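Local coordinates for protein aminotransferase, classes I and II (Silicibacter pomeroyi DSS-3, PDB 3H14) that probably transfers amino groups between L-aspartate and 2-oxoglutarate with the help of pyridoxal 5'-phosphate, at residues Ala313-Ser321 with Gly355-Arg363. Sequence-based numbering, arbitrary orientation.
Sequences AFYVYADVS and GTLRFSYAR
R358 crosses the Y315 ring obliquely. Its CB lies near the edge of the Y317 ring; CG passes 4.0 Å from V316 O; CD lies 3.6 Å from Y315 CD1. The bend at chi3 (71°) then turns NE and the guanidinium beside the ring, and Y315 CE1 sits 3.4 Å above the centre of the guanidinium, whose plane is 13° from that of the ring. At the tip, NH1 donates to N172, which helps orient the guanidinium, while Y203 holds the Y315 hydroxyl. R358 is probably the arginine that takes the substrate's carboxylate, as in related aminotransferases. The strands 315-319 and 356-360 beneath are antiparallel neighbours in the four-stranded mixed sheet of the small domain of a fold-type I aminotransferase, V316 and F359 being bonded both ways. On the same face as R358, tyrosine suits position Y317 by bringing a hydroxyl to T356, whose OG1 donates to Y317 OH at 2.8 Å; a phenylalanine in its place would probably leave this threonine hydroxyl without its acceptor. On the opposite face, small A318 CB meets the F359 ring edge. Beyond the strands, the compact methyl of A362 fits over the centre of the F314 ring, while F314 CB packs over the Y361 face.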
loop_
_atom_site.group_PDB
_atom_site.type_symbol
_atom_site.label_atom_id
_atom_site.label_comp_id
_atom_site.label_asym_id
_atom_site.label_seq_id
_atom_site.Cartn_x
_atom_site.Cartn_y
_atom_site.Cartn_z
ATOM N N ALA A 313 -7.524 3.177 -3.177
ATOM C CA ALA A 313 -6.252 2.995 -3.910
ATOM C C ALA A 313 -6.473 3.012 -5.439
ATOM O O ALA A 313 -7.481 3.549 -5.916
ATOM C CB ALA A 313 -5.540 1.701 -3.493
ATOM N N PHE A 314 -5.539 2.440 -6.198
ATOM C CA PHE A 314 -5.633 2.444 -7.675
ATOM C C PHE A 314 -5.267 1.092 -8.288
ATOM O O PHE A 314 -4.473 0.998 -9.232
ATOM C CB PHE A 314 -4.776 3.566 -8.275
ATOM C CG PHE A 314 -3.427 3.753 -7.597
ATOM C CD1 PHE A 314 -2.537 2.729 -7.496
ATOM C CD2 PHE A 314 -3.040 5.006 -7.124
ATOM C CE1 PHE A 314 -1.299 2.910 -6.914
ATOM C CE2 PHE A 314 -1.798 5.196 -6.528
ATOM C CZ PHE A 314 -0.945 4.152 -6.406
ATOM N N TYR A 315 -5.864 0.047 -7.733
ATOM C CA TYR A 315 -5.637 -1.319 -8.128
ATOM C C TYR A 315 -6.947 -2.019 -8.449
ATOM O O TYR A 315 -8.003 -1.722 -7.847
ATOM C CB TYR A 315 -4.983 -2.098 -6.985
ATOM C CG TYR A 315 -3.676 -1.515 -6.508
ATOM C CD1 TYR A 315 -2.629 -1.362 -7.396
ATOM C CD2 TYR A 315 -3.486 -1.126 -5.179
ATOM C CE1 TYR A 315 -1.426 -0.803 -6.998
ATOM C CE2 TYR A 315 -2.276 -0.577 -4.770
ATOM C CZ TYR A 315 -1.254 -0.432 -5.684
ATOM O OH TYR A 315 -0.036 0.095 -5.341
ATOM N N VAL A 316 -6.853 -2.981 -9.360
ATOM C CA VAL A 316 -7.917 -3.968 -9.559
ATOM C C VAL A 316 -7.284 -5.337 -9.455
ATOM O O VAL A 316 -6.318 -5.613 -10.140
ATOM C CB VAL A 316 -8.627 -3.828 -10.956
ATOM C CG1 VAL A 316 -9.706 -4.904 -11.092
ATOM C CG2 VAL A 316 -9.232 -2.474 -11.124
ATOM N N TYR A 317 -7.844 -6.191 -8.581
ATOM C CA TYR A 317 -7.361 -7.509 -8.322
ATOM C C TYR A 317 -8.364 -8.498 -8.905
ATOM O O TYR A 317 -9.550 -8.496 -8.491
ATOM C CB TYR A 317 -7.288 -7.730 -6.813
ATOM C CG TYR A 317 -6.575 -8.968 -6.419
ATOM C CD1 TYR A 317 -5.240 -9.122 -6.714
ATOM C CD2 TYR A 317 -7.204 -9.968 -5.681
ATOM C CE1 TYR A 317 -4.574 -10.217 -6.354
ATOM C CE2 TYR A 317 -6.532 -11.086 -5.290
ATOM C CZ TYR A 317 -5.211 -11.207 -5.630
ATOM O OH TYR A 317 -4.473 -12.301 -5.262
ATOM N N ALA A 318 -7.895 -9.281 -9.860
ATOM C CA ALA A 318 -8.762 -10.107 -10.722
ATOM C C ALA A 318 -8.443 -11.546 -10.517
ATOM O O ALA A 318 -7.283 -11.930 -10.487
ATOM C CB ALA A 318 -8.546 -9.765 -12.236
ATOM N N ASP A 319 -9.496 -12.360 -10.464
ATOM C CA ASP A 319 -9.367 -13.798 -10.474
ATOM C C ASP A 319 -9.347 -14.217 -11.949
ATOM O O ASP A 319 -10.316 -14.008 -12.651
ATOM C CB ASP A 319 -10.560 -14.411 -9.714
ATOM C CG ASP A 319 -10.517 -15.927 -9.648
ATOM O OD1 ASP A 319 -9.811 -16.542 -10.459
ATOM O OD2 ASP A 319 -11.231 -16.506 -8.774
ATOM N N VAL A 320 -8.245 -14.787 -12.409
ATOM C CA VAL A 320 -8.059 -15.076 -13.821
ATOM C C VAL A 320 -7.930 -16.592 -14.038
ATOM O O VAL A 320 -7.416 -17.051 -15.049
ATOM C CB VAL A 320 -6.846 -14.288 -14.414
ATOM C CG1 VAL A 320 -7.094 -12.788 -14.312
ATOM C CG2 VAL A 320 -5.523 -14.679 -13.772
ATOM N N SER A 321 -8.435 -17.368 -13.084
ATOM C CA SER A 321 -8.309 -18.806 -13.160
ATOM C C SER A 321 -9.078 -19.430 -14.354
ATOM O O SER A 321 -8.790 -20.530 -14.729
ATOM C CB SER A 321 -8.732 -19.476 -11.843
ATOM O OG SER A 321 -10.074 -19.199 -11.504
ATOM N N GLY A 355 -3.500 -17.910 -9.757
ATOM C CA GLY A 355 -4.797 -17.656 -10.411
ATOM C C GLY A 355 -5.305 -16.241 -10.355
ATOM O O GLY A 355 -6.498 -15.988 -10.587
ATOM N N THR A 356 -4.428 -15.282 -9.989
ATOM C CA THR A 356 -4.874 -13.910 -9.890
ATOM C C THR A 356 -3.876 -12.937 -10.562
ATOM O O THR A 356 -2.720 -13.278 -10.787
ATOM C CB THR A 356 -5.129 -13.474 -8.410
ATOM O OG1 THR A 356 -3.885 -13.495 -7.689
ATOM C CG2 THR A 356 -6.096 -14.445 -7.671
ATOM N N LEU A 357 -4.371 -11.742 -10.860
ATOM C CA LEU A 357 -3.579 -10.638 -11.397
ATOM C C LEU A 357 -3.924 -9.337 -10.696
ATOM O O LEU A 357 -5.067 -9.113 -10.326
ATOM C CB LEU A 357 -3.903 -10.406 -12.889
ATOM C CG LEU A 357 -3.306 -11.200 -14.025
ATOM C CD1 LEU A 357 -3.803 -10.595 -15.334
ATOM C CD2 LEU A 357 -1.787 -11.222 -14.041
ATOM N N ARG A 358 -2.949 -8.429 -10.597
ATOM C CA ARG A 358 -3.215 -7.075 -10.134
ATOM C C ARG A 358 -2.975 -6.095 -11.282
ATOM O O ARG A 358 -1.933 -6.127 -11.889
ATOM C CB ARG A 358 -2.310 -6.699 -8.952
ATOM C CG ARG A 358 -2.743 -5.419 -8.284
ATOM C CD ARG A 358 -1.683 -4.801 -7.369
ATOM N NE ARG A 358 -0.554 -4.235 -8.128
ATOM C CZ ARG A 358 0.522 -3.695 -7.543
ATOM N NH1 ARG A 358 0.599 -3.629 -6.223
ATOM N NH2 ARG A 358 1.510 -3.235 -8.271
ATOM N N PHE A 359 -3.947 -5.230 -11.553
ATOM C CA PHE A 359 -3.792 -4.109 -12.463
ATOM C C PHE A 359 -3.616 -2.874 -11.628
ATOM O O PHE A 359 -4.276 -2.733 -10.609
ATOM C CB PHE A 359 -5.048 -3.905 -13.311
ATOM C CG PHE A 359 -5.398 -5.064 -14.176
ATOM C CD1 PHE A 359 -4.938 -5.120 -15.498
ATOM C CD2 PHE A 359 -6.168 -6.109 -13.680
ATOM C CE1 PHE A 359 -5.256 -6.186 -16.314
ATOM C CE2 PHE A 359 -6.507 -7.188 -14.490
ATOM C CZ PHE A 359 -6.055 -7.239 -15.807
ATOM N N SER A 360 -2.780 -1.950 -12.074
ATOM C CA SER A 360 -2.677 -0.630 -11.482
ATOM C C SER A 360 -3.215 0.376 -12.488
ATOM O O SER A 360 -2.940 0.258 -13.656
ATOM C CB SER A 360 -1.217 -0.295 -11.114
ATOM O OG SER A 360 -1.152 1.083 -10.684
ATOM N N TYR A 361 -3.999 1.339 -12.040
ATOM C CA TYR A 361 -4.489 2.390 -12.923
ATOM C C TYR A 361 -3.971 3.777 -12.500
ATOM O O TYR A 361 -4.635 4.775 -12.692
ATOM C CB TYR A 361 -6.018 2.322 -13.084
ATOM C CG TYR A 361 -6.880 2.342 -11.841
ATOM C CD1 TYR A 361 -7.375 1.164 -11.270
ATOM C CD2 TYR A 361 -7.242 3.536 -11.249
ATOM C CE1 TYR A 361 -8.162 1.202 -10.121
ATOM C CE2 TYR A 361 -8.023 3.572 -10.129
ATOM C CZ TYR A 361 -8.507 2.402 -9.579
ATOM O OH TYR A 361 -9.279 2.483 -8.449
ATOM N N ALA A 362 -2.741 3.815 -11.992
ATOM C CA ALA A 362 -2.145 5.040 -11.457
ATOM C C ALA A 362 -1.593 5.969 -12.550
ATOM O O ALA A 362 -1.238 7.108 -12.244
ATOM C CB ALA A 362 -1.044 4.681 -10.469
ATOM N N ARG A 363 -1.605 5.554 -13.808
ATOM C CA ARG A 363 -1.146 6.395 -14.927
ATOM C C ARG A 363 -2.206 7.347 -15.512
ATOM O O ARG A 363 -3.361 7.354 -15.078
ATOM C CB ARG A 363 -0.572 5.487 -16.010
ATOM C CG ARG A 363 0.700 4.692 -15.612
ATOM C CD ARG A 363 1.900 5.592 -15.555
ATOM N NE ARG A 363 3.119 4.980 -15.021
ATOM C CZ ARG A 363 4.257 4.838 -15.703
ATOM N NH1 ARG A 363 4.360 5.243 -16.964
ATOM N NH2 ARG A 363 5.310 4.276 -15.119
HETATM O O HOH W 1 -8.783 0.664 -6.571
#